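Local coordinates for protein SsfS6 (Streptomyces sp. SF2575, PDB 4FZR) that belongs to the erythromycin CIII-like family of GT-B-fold proteins, built from two Rossmann-like domains that face each other across a cleft, at residues A255-L260 with V267-S272; R17-A22 with L116-R121; E98-G103 with V328-W333; G320-S325 with A363-D368. All blocks are in the same frame, centred on the assembly; numbering follows the deposited sequence. Where two conformers were deposited one is given.

Contact 1: A255-L260 with V267-S272; sequences ALSQEL and VVVAVS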
loop_
_atom_site.group_PDB
_atom_site.type_symbol
_atom_site.label_atom_id
_atom_site.label_comp_id
_atom_site.label_asym_id
_atom_site.label_seq_id
_atom_site.Cartn_x
_atom_site.Cartn_y
_atom_site.Cartn_z
ATOM N N ALA A 255 -34.544 -0.517 3.236
ATOM C CA ALA A 255 -35.673 -1.333 2.800
ATOM C C ALA A 255 -35.193 -2.730 2.436
ATOM O O ALA A 255 -35.724 -3.729 2.926
ATOM C CB ALA A 255 -36.372 -0.688 1.611
ATOM N N LEU A 256 -34.185 -2.791 1.571
ATOM C CA LEU A 256 -33.563 -4.055 1.196
ATOM C C LEU A 256 -32.994 -4.735 2.435
ATOM O O LEU A 256 -32.898 -5.957 2.493
ATOM C CB LEU A 256 -32.447 -3.813 0.175
ATOM C CG LEU A 256 -32.863 -3.251 -1.186
ATOM C CD1 LEU A 256 -31.642 -2.740 -1.940
ATOM C CD2 LEU A 256 -33.597 -4.300 -2.005
ATOM N N SER A 257 -32.622 -3.932 3.429
ATOM C CA SER A 257 -32.039 -4.453 4.662
ATOM C C SER A 257 -33.050 -5.214 5.520
ATOM O O SER A 257 -32.677 -6.124 6.263
ATOM C CB SER A 257 -31.423 -3.314 5.476
ATOM O OG SER A 257 -30.268 -2.802 4.835
ATOM N N GLN A 258 -34.323 -4.844 5.418
ATOM C CA GLN A 258 -35.368 -5.476 6.222
ATOM C C GLN A 258 -36.024 -6.643 5.489
ATOM O O GLN A 258 -36.345 -7.662 6.098
ATOM C CB GLN A 258 -36.439 -4.452 6.617
ATOM C CG GLN A 258 -35.913 -3.295 7.458
ATOM C CD GLN A 258 -37.021 -2.507 8.135
ATOM O OE1 GLN A 258 -38.170 -2.941 8.175
ATOM N NE2 GLN A 258 -36.675 -1.343 8.673
ATOM N N GLU A 259 -36.208 -6.495 4.180
ATOM C CA GLU A 259 -36.934 -7.485 3.390
ATOM C C GLU A 259 -36.070 -8.696 3.037
ATOM O O GLU A 259 -36.564 -9.822 2.974
ATOM C CB GLU A 259 -37.462 -6.851 2.096
ATOM C CG GLU A 259 -38.271 -5.568 2.286
ATOM C CD GLU A 259 -39.559 -5.784 3.061
ATOM O OE1 GLU A 259 -40.638 -5.453 2.526
ATOM O OE2 GLU A 259 -39.494 -6.267 4.211
ATOM N N LEU A 260 -34.781 -8.465 2.813
ATOM C CA LEU A 260 -33.905 -9.506 2.276
ATOM C C LEU A 260 -33.687 -10.700 3.205
ATOM O O LEU A 260 -33.577 -11.833 2.734
ATOM C CB LEU A 260 -32.557 -8.915 1.851
ATOM C CG LEU A 260 -32.554 -8.379 0.417
ATOM C CD1 LEU A 260 -31.389 -7.436 0.180
ATOM C CD2 LEU A 260 -32.517 -9.537 -0.574
ATOM N N VAL A 267 -27.929 -10.856 6.580
ATOM C CA VAL A 267 -27.442 -9.715 5.810
ATOM C C VAL A 267 -26.387 -8.892 6.541
ATOM O O VAL A 267 -26.566 -8.522 7.697
ATOM C CB VAL A 267 -28.608 -8.779 5.424
ATOM C CG1 VAL A 267 -28.085 -7.474 4.832
ATOM C CG2 VAL A 267 -29.541 -9.477 4.448
ATOM N N VAL A 268 -25.286 -8.608 5.854
ATOM C CA VAL A 268 -24.327 -7.621 6.333
ATOM C C VAL A 268 -24.332 -6.456 5.350
ATOM O O VAL A 268 -24.426 -6.657 4.139
ATOM C CB VAL A 268 -22.899 -8.202 6.472
ATOM C CG1 VAL A 268 -22.898 -9.395 7.421
ATOM C CG2 VAL A 268 -22.341 -8.598 5.118
ATOM N N VAL A 269 -24.255 -5.238 5.871
ATOM C CA VAL A 269 -24.341 -4.055 5.028
ATOM C C VAL A 269 -23.044 -3.251 5.098
ATOM O O VAL A 269 -22.808 -2.515 6.056
ATOM C CB VAL A 269 -25.531 -3.168 5.439
ATOM C CG1 VAL A 269 -25.707 -2.030 4.449
ATOM C CG2 VAL A 269 -26.809 -4.005 5.543
ATOM N N ALA A 270 -22.209 -3.403 4.075
ATOM C CA ALA A 270 -20.916 -2.731 4.032
ATOM C C ALA A 270 -21.039 -1.344 3.411
ATOM O O ALA A 270 -20.904 -1.183 2.199
ATOM C CB ALA A 270 -19.910 -3.570 3.259
ATOM N N VAL A 271 -21.294 -0.347 4.253
ATOM C CA VAL A 271 -21.385 1.035 3.803
ATOM C C VAL A 271 -20.760 1.967 4.834
ATOM O O VAL A 271 -20.276 1.521 5.874
ATOM C CB VAL A 271 -22.848 1.457 3.569
ATOM C CG1 VAL A 271 -23.446 0.675 2.409
ATOM C CG2 VAL A 271 -23.673 1.268 4.835
ATOM N N SER A 272 -20.764 3.263 4.540
ATOM C CA SER A 272 -20.235 4.258 5.466
ATOM C C SER A 272 -21.327 4.773 6.406
ATOM O O SER A 272 -21.155 4.792 7.626
ATOM C CB SER A 272 -19.621 5.425 4.692
ATOM O OG SER A 272 -20.537 5.941 3.743
#

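Contact 2: R17-A22 with L116-R121; sequences RILVIA and LALAER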
loop_
_atom_site.group_PDB
_atom_site.type_symbol
_atom_site.label_atom_id
_atom_site.label_comp_id
_atom_site.label_asym_id
_atom_site.label_seq_id
_atom_site.Cartn_x
_atom_site.Cartn_y
_atom_site.Cartn_z
ATOM N N ARG A 17 10.933 6.126 -12.872
ATOM C CA ARG A 17 10.126 7.130 -12.193
ATOM C C ARG A 17 8.768 7.179 -12.886
ATOM O O ARG A 17 8.666 7.633 -14.025
ATOM C CB ARG A 17 10.821 8.489 -12.265
ATOM C CG ARG A 17 10.826 9.294 -10.980
ATOM C CD ARG A 17 11.917 10.350 -11.052
ATOM N NE ARG A 17 11.943 11.235 -9.892
ATOM C CZ ARG A 17 12.719 11.066 -8.822
ATOM N NH1 ARG A 17 13.551 10.033 -8.740
ATOM N NH2 ARG A 17 12.664 11.939 -7.826
ATOM N N ILE A 18 7.729 6.697 -12.207
ATOM C CA ILE A 18 6.400 6.623 -12.814
ATOM C C ILE A 18 5.412 7.560 -12.134
ATOM O O ILE A 18 5.152 7.455 -10.935
ATOM C CB ILE A 18 5.818 5.182 -12.796
ATOM C CG1 ILE A 18 6.831 4.187 -13.365
ATOM C CG2 ILE A 18 4.507 5.116 -13.584
ATOM C CD1 ILE A 18 7.710 3.554 -12.313
ATOM N N LEU A 19 4.879 8.490 -12.919
ATOM C CA LEU A 19 3.803 9.355 -12.467
ATOM C C LEU A 19 2.451 8.696 -12.770
ATOM O O LEU A 19 2.093 8.496 -13.932
ATOM C CB LEU A 19 3.904 10.721 -13.151
ATOM C CG LEU A 19 2.835 11.754 -12.782
ATOM C CD1 LEU A 19 2.776 11.987 -11.280
ATOM C CD2 LEU A 19 3.080 13.066 -13.512
ATOM N N VAL A 20 1.716 8.342 -11.721
ATOM C CA VAL A 20 0.380 7.775 -11.875
ATOM C C VAL A 20 -0.648 8.898 -11.858
ATOM O O VAL A 20 -0.829 9.566 -10.841
ATOM C CB VAL A 20 0.053 6.771 -10.751
ATOM C CG1 VAL A 20 -1.247 6.030 -11.060
ATOM C CG2 VAL A 20 1.204 5.792 -10.571
ATOM N N ILE A 21 -1.310 9.117 -12.990
ATOM C CA ILE A 21 -2.276 10.202 -13.106
ATOM C C ILE A 21 -3.698 9.660 -13.000
ATOM O O ILE A 21 -4.176 8.964 -13.895
ATOM C CB ILE A 21 -2.066 10.996 -14.413
ATOM C CG1 ILE A 21 -0.730 11.747 -14.337
ATOM C CG2 ILE A 21 -3.221 11.964 -14.649
ATOM C CD1 ILE A 21 -0.382 12.551 -15.563
ATOM N N ALA A 22 -4.356 9.981 -11.888
ATOM C CA ALA A 22 -5.651 9.390 -11.548
ATOM C C ALA A 22 -6.793 10.408 -11.588
ATOM O O ALA A 22 -6.585 11.579 -11.910
ATOM C CB ALA A 22 -5.577 8.728 -10.175
ATOM N N LEU A 116 1.093 18.908 -15.585
ATOM C CA LEU A 116 2.233 19.111 -16.466
ATOM C C LEU A 116 3.374 19.794 -15.720
ATOM O O LEU A 116 4.537 19.416 -15.871
ATOM C CB LEU A 116 1.835 19.948 -17.678
ATOM C CG LEU A 116 2.955 20.131 -18.701
ATOM C CD1 LEU A 116 3.479 18.781 -19.179
ATOM C CD2 LEU A 116 2.478 20.963 -19.879
ATOM N N ALA A 117 3.035 20.798 -14.914
ATOM C CA ALA A 117 4.026 21.516 -14.121
ATOM C C ALA A 117 4.707 20.543 -13.172
ATOM O O ALA A 117 5.922 20.581 -12.992
ATOM C CB ALA A 117 3.373 22.659 -13.339
ATOM N N LEU A 118 3.913 19.662 -12.575
ATOM C CA LEU A 118 4.442 18.657 -11.665
ATOM C C LEU A 118 5.414 17.725 -12.389
ATOM O O LEU A 118 6.488 17.423 -11.875
ATOM C CB LEU A 118 3.296 17.850 -11.052
ATOM C CG LEU A 118 3.698 16.706 -10.121
ATOM C CD1 LEU A 118 4.470 17.215 -8.906
ATOM C CD2 LEU A 118 2.462 15.936 -9.694
ATOM N N ALA A 119 5.031 17.283 -13.584
ATOM C CA ALA A 119 5.835 16.336 -14.358
ATOM C C ALA A 119 7.148 16.950 -14.844
ATOM O O ALA A 119 8.139 16.247 -15.043
ATOM C CB ALA A 119 5.033 15.814 -15.539
ATOM N N GLU A 120 7.147 18.259 -15.053
ATOM C CA GLU A 120 8.358 18.963 -15.450
ATOM C C GLU A 120 9.339 19.067 -14.284
ATOM O O GLU A 120 10.551 19.018 -14.479
ATOM C CB GLU A 120 8.008 20.352 -15.983
ATOM C CG GLU A 120 7.567 20.346 -17.435
ATOM C CD GLU A 120 6.767 21.578 -17.809
ATOM O OE1 GLU A 120 6.596 22.459 -16.941
ATOM O OE2 GLU A 120 6.304 21.662 -18.968
ATOM N N ARG A 121 8.812 19.223 -13.075
ATOM C CA ARG A 121 9.653 19.282 -11.886
ATOM C C ARG A 121 10.125 17.892 -11.480
ATOM O O ARG A 121 11.276 17.708 -11.086
ATOM C CB ARG A 121 8.897 19.921 -10.723
ATOM C CG ARG A 121 8.796 21.431 -10.800
ATOM C CD ARG A 121 8.051 21.989 -9.599
ATOM N NE ARG A 121 8.176 23.442 -9.493
ATOM C CZ ARG A 121 7.407 24.316 -10.139
ATOM N NH1 ARG A 121 6.446 23.900 -10.955
ATOM N NH2 ARG A 121 7.605 25.616 -9.971
#

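Contact 3: E98-G103 with V328-W333; sequences EHIGRG and VIAEVW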
loop_
_atom_site.group_PDB
_atom_site.type_symbol
_atom_site.label_atom_id
_atom_site.label_comp_id
_atom_site.label_asym_id
_atom_site.label_seq_id
_atom_site.Cartn_x
_atom_site.Cartn_y
_atom_site.Cartn_z
ATOM N N GLU A 98 -21.257 9.598 -25.559
ATOM C CA GLU A 98 -20.433 10.700 -26.037
ATOM C C GLU A 98 -20.484 11.858 -25.046
ATOM O O GLU A 98 -19.486 12.540 -24.818
ATOM C CB GLU A 98 -20.901 11.152 -27.422
ATOM C CG GLU A 98 -20.692 10.098 -28.507
ATOM C CD GLU A 98 -21.449 10.396 -29.792
ATOM O OE1 GLU A 98 -22.525 11.028 -29.727
ATOM O OE2 GLU A 98 -20.966 9.991 -30.871
ATOM N N HIS A 99 -21.656 12.071 -24.459
ATOM C CA HIS A 99 -21.830 13.093 -23.436
ATOM C C HIS A 99 -20.854 12.850 -22.285
ATOM O O HIS A 99 -20.125 13.750 -21.868
ATOM C CB HIS A 99 -23.272 13.068 -22.926
ATOM C CG HIS A 99 -23.549 14.055 -21.839
ATOM N ND1 HIS A 99 -23.849 13.675 -20.547
ATOM C CD2 HIS A 99 -23.583 15.408 -21.846
ATOM C CE1 HIS A 99 -24.050 14.748 -19.808
ATOM N NE2 HIS A 99 -23.893 15.817 -20.571
ATOM N N ILE A 100 -20.848 11.619 -21.784
ATOM C CA ILE A 100 -19.917 11.201 -20.741
ATOM C C ILE A 100 -18.470 11.429 -21.164
ATOM O O ILE A 100 -17.667 11.966 -20.401
ATOM C CB ILE A 100 -20.102 9.708 -20.412
ATOM C CG1 ILE A 100 -21.388 9.500 -19.609
ATOM C CG2 ILE A 100 -18.903 9.175 -19.635
ATOM C CD1 ILE A 100 -21.743 8.046 -19.382
ATOM N N GLY A 101 -18.146 11.013 -22.384
ATOM C CA GLY A 101 -16.801 11.151 -22.912
ATOM C C GLY A 101 -16.298 12.582 -22.900
ATOM O O GLY A 101 -15.145 12.839 -22.558
ATOM N N ARG A 102 -17.162 13.519 -23.272
ATOM C CA ARG A 102 -16.780 14.925 -23.313
ATOM C C ARG A 102 -16.543 15.453 -21.899
ATOM O O ARG A 102 -15.694 16.318 -21.687
ATOM C CB ARG A 102 -17.841 15.757 -24.040
ATOM C CG ARG A 102 -18.004 15.382 -25.509
ATOM C CD ARG A 102 -18.823 16.409 -26.279
ATOM N NE ARG A 102 -20.209 16.478 -25.823
ATOM C CZ ARG A 102 -21.189 15.692 -26.267
ATOM N NH1 ARG A 102 -20.947 14.761 -27.181
ATOM N NH2 ARG A 102 -22.418 15.835 -25.792
ATOM N N GLY A 103 -17.291 14.924 -20.936
ATOM C CA GLY A 103 -17.068 15.244 -19.538
ATOM C C GLY A 103 -15.646 14.908 -19.131
ATOM O O GLY A 103 -14.911 15.761 -18.634
ATOM N N VAL A 328 -26.607 1.964 -12.027
ATOM C CA VAL A 328 -27.078 3.343 -11.987
ATOM C C VAL A 328 -26.349 4.166 -13.041
ATOM O O VAL A 328 -26.943 4.607 -14.025
ATOM C CB VAL A 328 -26.817 3.981 -10.611
ATOM C CG1 VAL A 328 -27.753 5.153 -10.389
ATOM C CG2 VAL A 328 -26.964 2.945 -9.507
ATOM N N ILE A 329 -25.051 4.361 -12.821
ATOM C CA ILE A 329 -24.204 5.109 -13.743
ATOM C C ILE A 329 -24.219 4.424 -15.112
ATOM O O ILE A 329 -24.307 3.201 -15.199
ATOM C CB ILE A 329 -22.766 5.229 -13.183
ATOM C CG1 ILE A 329 -22.771 6.102 -11.924
ATOM C CG2 ILE A 329 -21.820 5.807 -14.217
ATOM C CD1 ILE A 329 -22.482 5.342 -10.643
ATOM N N ALA A 330 -24.148 5.213 -16.181
ATOM C CA ALA A 330 -24.353 4.683 -17.531
ATOM C C ALA A 330 -23.149 3.908 -18.078
ATOM O O ALA A 330 -23.315 2.940 -18.823
ATOM C CB ALA A 330 -24.745 5.808 -18.491
ATOM N N GLU A 331 -21.944 4.331 -17.708
ATOM C CA GLU A 331 -20.723 3.689 -18.195
ATOM C C GLU A 331 -20.513 2.293 -17.602
ATOM O O GLU A 331 -19.579 1.585 -17.985
ATOM C CB GLU A 331 -19.502 4.568 -17.902
ATOM C CG GLU A 331 -19.220 4.785 -16.428
ATOM C CD GLU A 331 -18.006 5.661 -16.199
ATOM O OE1 GLU A 331 -18.170 6.765 -15.638
ATOM O OE2 GLU A 331 -16.891 5.245 -16.578
ATOM N N VAL A 332 -21.379 1.905 -16.671
ATOM C CA VAL A 332 -21.302 0.585 -16.051
ATOM C C VAL A 332 -22.327 -0.368 -16.655
ATOM O O VAL A 332 -22.344 -1.555 -16.334
ATOM C CB VAL A 332 -21.521 0.652 -14.515
ATOM C CG1 VAL A 332 -20.867 1.899 -13.938
ATOM C CG2 VAL A 332 -23.006 0.621 -14.160
ATOM N N TRP A 333 -23.182 0.161 -17.526
ATOM C CA TRP A 333 -24.210 -0.639 -18.184
ATOM C C TRP A 333 -23.618 -1.851 -18.903
ATOM O O TRP A 333 -24.135 -2.963 -18.789
ATOM C CB TRP A 333 -24.988 0.214 -19.193
ATOM C CG TRP A 333 -26.001 1.133 -18.575
ATOM C CD1 TRP A 333 -26.406 1.150 -17.273
ATOM C CD2 TRP A 333 -26.739 2.169 -19.237
ATOM N NE1 TRP A 333 -27.348 2.130 -17.082
ATOM C CE2 TRP A 333 -27.571 2.770 -18.272
ATOM C CE3 TRP A 333 -26.777 2.646 -20.553
ATOM C CZ2 TRP A 333 -28.431 3.825 -18.580
ATOM C CZ3 TRP A 333 -27.634 3.694 -20.856
ATOM C CH2 TRP A 333 -28.448 4.271 -19.872
#

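Contact 4: G320-S325 with A363-D368; sequences GVPQVS and ARIRDD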
loop_
_atom_site.group_PDB
_atom_site.type_symbol
_atom_site.label_atom_id
_atom_site.label_comp_id
_atom_site.label_asym_id
_atom_site.label_seq_id
_atom_site.Cartn_x
_atom_site.Cartn_y
_atom_site.Cartn_z
ATOM N N GLY A 320 -15.313 -15.071 -6.924
ATOM C CA GLY A 320 -16.251 -16.117 -7.292
ATOM C C GLY A 320 -17.543 -16.078 -6.496
ATOM O O GLY A 320 -18.040 -17.114 -6.051
ATOM N N VAL A 321 -18.090 -14.879 -6.325
ATOM C CA VAL A 321 -19.338 -14.700 -5.589
ATOM C C VAL A 321 -20.408 -14.118 -6.519
ATOM O O VAL A 321 -20.213 -13.037 -7.086
ATOM C CB VAL A 321 -19.143 -13.773 -4.364
ATOM C CG1 VAL A 321 -20.459 -13.582 -3.620
ATOM C CG2 VAL A 321 -18.078 -14.340 -3.430
ATOM N N PRO A 322 -21.537 -14.836 -6.687
ATOM C CA PRO A 322 -22.615 -14.359 -7.567
ATOM C C PRO A 322 -23.162 -12.999 -7.134
ATOM O O PRO A 322 -23.230 -12.716 -5.936
ATOM C CB PRO A 322 -23.691 -15.450 -7.449
ATOM C CG PRO A 322 -23.355 -16.206 -6.210
ATOM C CD PRO A 322 -21.868 -16.129 -6.062
ATOM N N GLN A 323 -23.544 -12.173 -8.104
ATOM C CA GLN A 323 -23.905 -10.790 -7.826
ATOM C C GLN A 323 -25.301 -10.441 -8.317
ATOM O O GLN A 323 -25.732 -10.900 -9.376
ATOM C CB GLN A 323 -22.916 -9.839 -8.508
ATOM C CG GLN A 323 -21.561 -10.447 -8.831
ATOM C CD GLN A 323 -20.647 -9.474 -9.554
ATOM O OE1 GLN A 323 -20.862 -8.263 -9.521
ATOM N NE2 GLN A 323 -19.628 -10.002 -10.219
ATOM N N VAL A 324 -25.998 -9.617 -7.542
ATOM C CA VAL A 324 -27.183 -8.942 -8.039
ATOM C C VAL A 324 -26.800 -7.484 -8.249
ATOM O O VAL A 324 -26.553 -6.747 -7.293
ATOM C CB VAL A 324 -28.378 -9.043 -7.077
ATOM C CG1 VAL A 324 -29.591 -8.344 -7.683
ATOM C CG2 VAL A 324 -28.691 -10.507 -6.755
ATOM N N SER A 325 -26.727 -7.083 -9.512
ATOM C CA SER A 325 -26.341 -5.728 -9.862
ATOM C C SER A 325 -27.559 -4.878 -10.202
ATOM O O SER A 325 -28.353 -5.245 -11.070
ATOM C CB SER A 325 -25.376 -5.757 -11.048
ATOM O OG SER A 325 -25.062 -4.449 -11.492
ATOM N N ALA A 363 -33.427 -14.574 -4.598
ATOM C CA ALA A 363 -34.050 -15.880 -4.396
ATOM C C ALA A 363 -33.697 -16.811 -5.550
ATOM O O ALA A 363 -33.468 -18.005 -5.357
ATOM C CB ALA A 363 -35.556 -15.730 -4.283
ATOM N N ARG A 364 -33.657 -16.246 -6.752
ATOM C CA ARG A 364 -33.298 -16.985 -7.954
ATOM C C ARG A 364 -31.884 -17.548 -7.822
ATOM O O ARG A 364 -31.637 -18.716 -8.123
ATOM C CB ARG A 364 -33.387 -16.054 -9.163
ATOM C CG ARG A 364 -33.517 -16.746 -10.508
ATOM C CD ARG A 364 -33.826 -15.721 -11.589
ATOM N NE ARG A 364 -33.674 -16.255 -12.940
ATOM C CZ ARG A 364 -33.613 -15.504 -14.036
ATOM N NH1 ARG A 364 -33.683 -14.181 -13.945
ATOM N NH2 ARG A 364 -33.474 -16.070 -15.227
ATOM N N ILE A 365 -30.962 -16.707 -7.361
ATOM C CA ILE A 365 -29.572 -17.107 -7.162
ATOM C C ILE A 365 -29.448 -18.045 -5.970
ATOM O O ILE A 365 -28.648 -18.980 -5.978
ATOM C CB ILE A 365 -28.680 -15.878 -6.922
ATOM C CG1 ILE A 365 -28.475 -15.125 -8.234
ATOM C CG2 ILE A 365 -27.330 -16.290 -6.338
ATOM C CD1 ILE A 365 -28.172 -13.671 -8.056
ATOM N N ARG A 366 -30.251 -17.781 -4.946
ATOM C CA ARG A 366 -30.246 -18.577 -3.723
ATOM C C ARG A 366 -30.654 -20.026 -3.992
ATOM O O ARG A 366 -30.320 -20.924 -3.221
ATOM C CB ARG A 366 -31.199 -17.954 -2.699
ATOM C CG ARG A 366 -31.218 -18.611 -1.320
ATOM C CD ARG A 366 -32.564 -18.370 -0.646
ATOM N NE ARG A 366 -33.652 -18.983 -1.410
ATOM C CZ ARG A 366 -34.913 -18.554 -1.428
ATOM N NH1 ARG A 366 -35.281 -17.491 -0.723
ATOM N NH2 ARG A 366 -35.814 -19.187 -2.167
ATOM N N ASP A 367 -31.378 -20.252 -5.085
ATOM C CA ASP A 367 -31.889 -21.584 -5.398
ATOM C C ASP A 367 -31.165 -22.219 -6.584
ATOM O O ASP A 367 -31.000 -23.437 -6.638
ATOM C CB ASP A 367 -33.396 -21.526 -5.674
ATOM C CG ASP A 367 -34.203 -21.172 -4.436
ATOM O OD1 ASP A 367 -33.762 -21.510 -3.317
ATOM O OD2 ASP A 367 -35.281 -20.557 -4.582
ATOM N N ASP A 368 -30.734 -21.391 -7.531
ATOM C CA ASP A 368 -30.065 -21.884 -8.730
ATOM C C ASP A 368 -28.545 -21.868 -8.537
ATOM O O ASP A 368 -27.928 -20.806 -8.439
ATOM C CB ASP A 368 -30.469 -21.040 -9.942
ATOM C CG ASP A 368 -29.988 -21.631 -11.253
ATOM O OD1 ASP A 368 -29.074 -22.482 -11.228
ATOM O OD2 ASP A 368 -30.524 -21.241 -12.312
#

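Contact 1: A255-L260 with V267-S272
Leu260 on Val267 and Ser257 on Val269 are the two meetings that lay helix 253-259 against strand 266-269, one apolar and one between a hydroxyl and a methyl. In the purely apolar pair, Leu260 CB rests 4.0 Å from Val267 CG2. Val267 points at the helix and has CG1 anti to its own backbone N (chi1 170°), which puts the other methyl, CG2, beside that N and on the side where Leu260 comes down. Beyond the pair, Leu260 also touches Leu230 of the neighbouring strand 229-231, together with Leu359 and Cys362 of helix 358-367.

The second meeting is mixed in character. Ser257 OG sits 3.7 Å from Val269 CG2, a van der Waals touch with no hydrogen bond across it. That oxygen is already engaged: lying beside the backbone N (chi1 -69°), it bonds to the carbonyl of Leu253, one turn earlier in the same helix.

Strand 229-231, helix 253-259 and strand 266-269 make a beta-alpha-beta crossover of the C-terminal Rossmann-like domain, the two strands being parallel neighbours. Since no polar bond spans the two segments, shape and hydrophobicity hold the pair, while the buried hydroxyl is satisfied within its own helix.

Contact 2: R17-A22 with L116-R121
Leu19 reaches helix 93-122 because CG lies anti to the backbone N (chi1 180°) and chi2, at 55°, spreads the two methyls over different residues of the helix. CD2 goes to Ala119, meeting its CB at 3.9 Å. CD1 faces Leu118, whose CD2 is 4.3 Å away. Leu118 has much the same extended shape, with chi1 at 177°, so this pair is methyl against methyl at the ends of two leucines, whereas the alanine offers no more than its CB, close to the helix backbone.

That short side chain matters for the spacing: the Leu19 and Ala119 CA atoms are 7.5 Å apart, and one leucine bridges the gap between strand and helix. The strand is 17-21, which runs between 45-51 and 126-130 in the parallel sheet of the N-terminal Rossmann-like domain, and the long helix packs over one side of it. Ala49 of strand 45-51 touches both Leu19 and Leu118, and Pro124, in the turn from the helix to strand 126-130, touches Leu19 and Ala119. Ala119 also meets Val139 and Leu143 of helix 135-143. Leu118 also packs on Phe222 of the second subunit, so the apolar cluster runs from the sheet to the dimer contact.

Every touch between the two segments is carbon on carbon, and all three residues are buried. No hydrogen bond or salt bridge joins 17-22 to 116-121, so close fit and exclusion of water seat the helix here; just past the segment, Trp122 makes a cation-pi contact with Arg17.

Contact 3: E98-G103 with V328-W333
This is an interdomain contact of the GT-B fold: Ile100, on helix 93-122 of the N-terminal Rossmann-like domain, pushes its tip onto Ala330 and Glu331 in the loop that follows strand 323-325 of the C-terminal one. The two segments lie 225 residues apart in the chain, yet they meet in a buried spot between the domains.

A single methyl carries it. Ile100 CG1 stands beside the backbone N (chi1 -74°) and chi2 is extended at 173°, which sends CD1 straight out from the helix. CD1 lies 3.8 Å from Ala330 CB, and 4.1 Å from the backbone N of Glu331. One turn earlier in the helix, Leu96 also touches Ala330, so a short ridge of the helix faces the loop.

Glu331 adds the polar part, with its acid end directed at the N-terminal domain. OE1 bonds to the hydroxyl of Tyr104, one turn on from Ile100, and OE2 forms a salt bridge with Arg153. Both oxygens thus tie the loop across the domain boundary, which would hold the side chain in place next to the apolar touch.

The loop is braced from within as helix 333-341 begins: Trp333 N donates to Ala330 O at 3.1 Å, and the Trp333 ring turns one face to Ala330, whose CA sits 3.7 Å above the ring plane, over its centre.

Contact 4: G320-S325 with A363-D368
Ile365, which meets Pro322 and Val324, is the residue of 363-368 that carries the contact. Ahead of it, Ala363 faces its own helix neighbour, its CB lying 3.7 Å off one face of the Arg366 guanidinium.

Ile365 then reaches across with both branches. CG2, anti to the backbone N, lies 3.9 Å from Pro322 CB, just ahead of strand 323-325, and nearly as close to the same ring's CG. CD1, at the end of the other branch, runs on to the strand itself, meeting Val324 CG2 at a tight 3.5 Å and touching the carbonyl oxygen of Gln323.

Next in line, Arg366 turns to Asp367 and grips it side-on: NE bonds to OD1 at 3.2 Å and NH2 to OD2 at 2.8 Å. Its NH1 goes to the carbonyl of Leu263. Asp368 is the first residue past the helix; its carboxylate caps a backbone N just beyond the segment, in the turn leading into helix 370-382, and OD1 also bonds to Ser370 OG. Tyr371 of that helix packs on Ile365.

Within these segments one branched apolar side chain joins helix to strand, and Val358, Ala361 and Cys362 of the same helix also pack on Val324; the charged groups that follow are spent elsewhere.

How the contacts relate
Contacts 1 and 4 belong to the C-terminal domain and reach the same parallel sheet, their centres 16 Å apart. Helix 358-367 links them: Cys362 touches both Leu260 of contact 1 and Val324 of contact 4. Contact 2 is the N-terminal counterpart, a helix on a sheet 41 Å from contact 1, between centres, and on the opposite side of the chain's centre. Contact 3 joins the two halves. It shares helix 93-122 with contact 2, 27 Å away between centres, and its loop 328-333 follows closely on the strand of contact 4, also 27 Å off. One long helix thus packs on its own sheet and meets the other domain, where the two domains face each other.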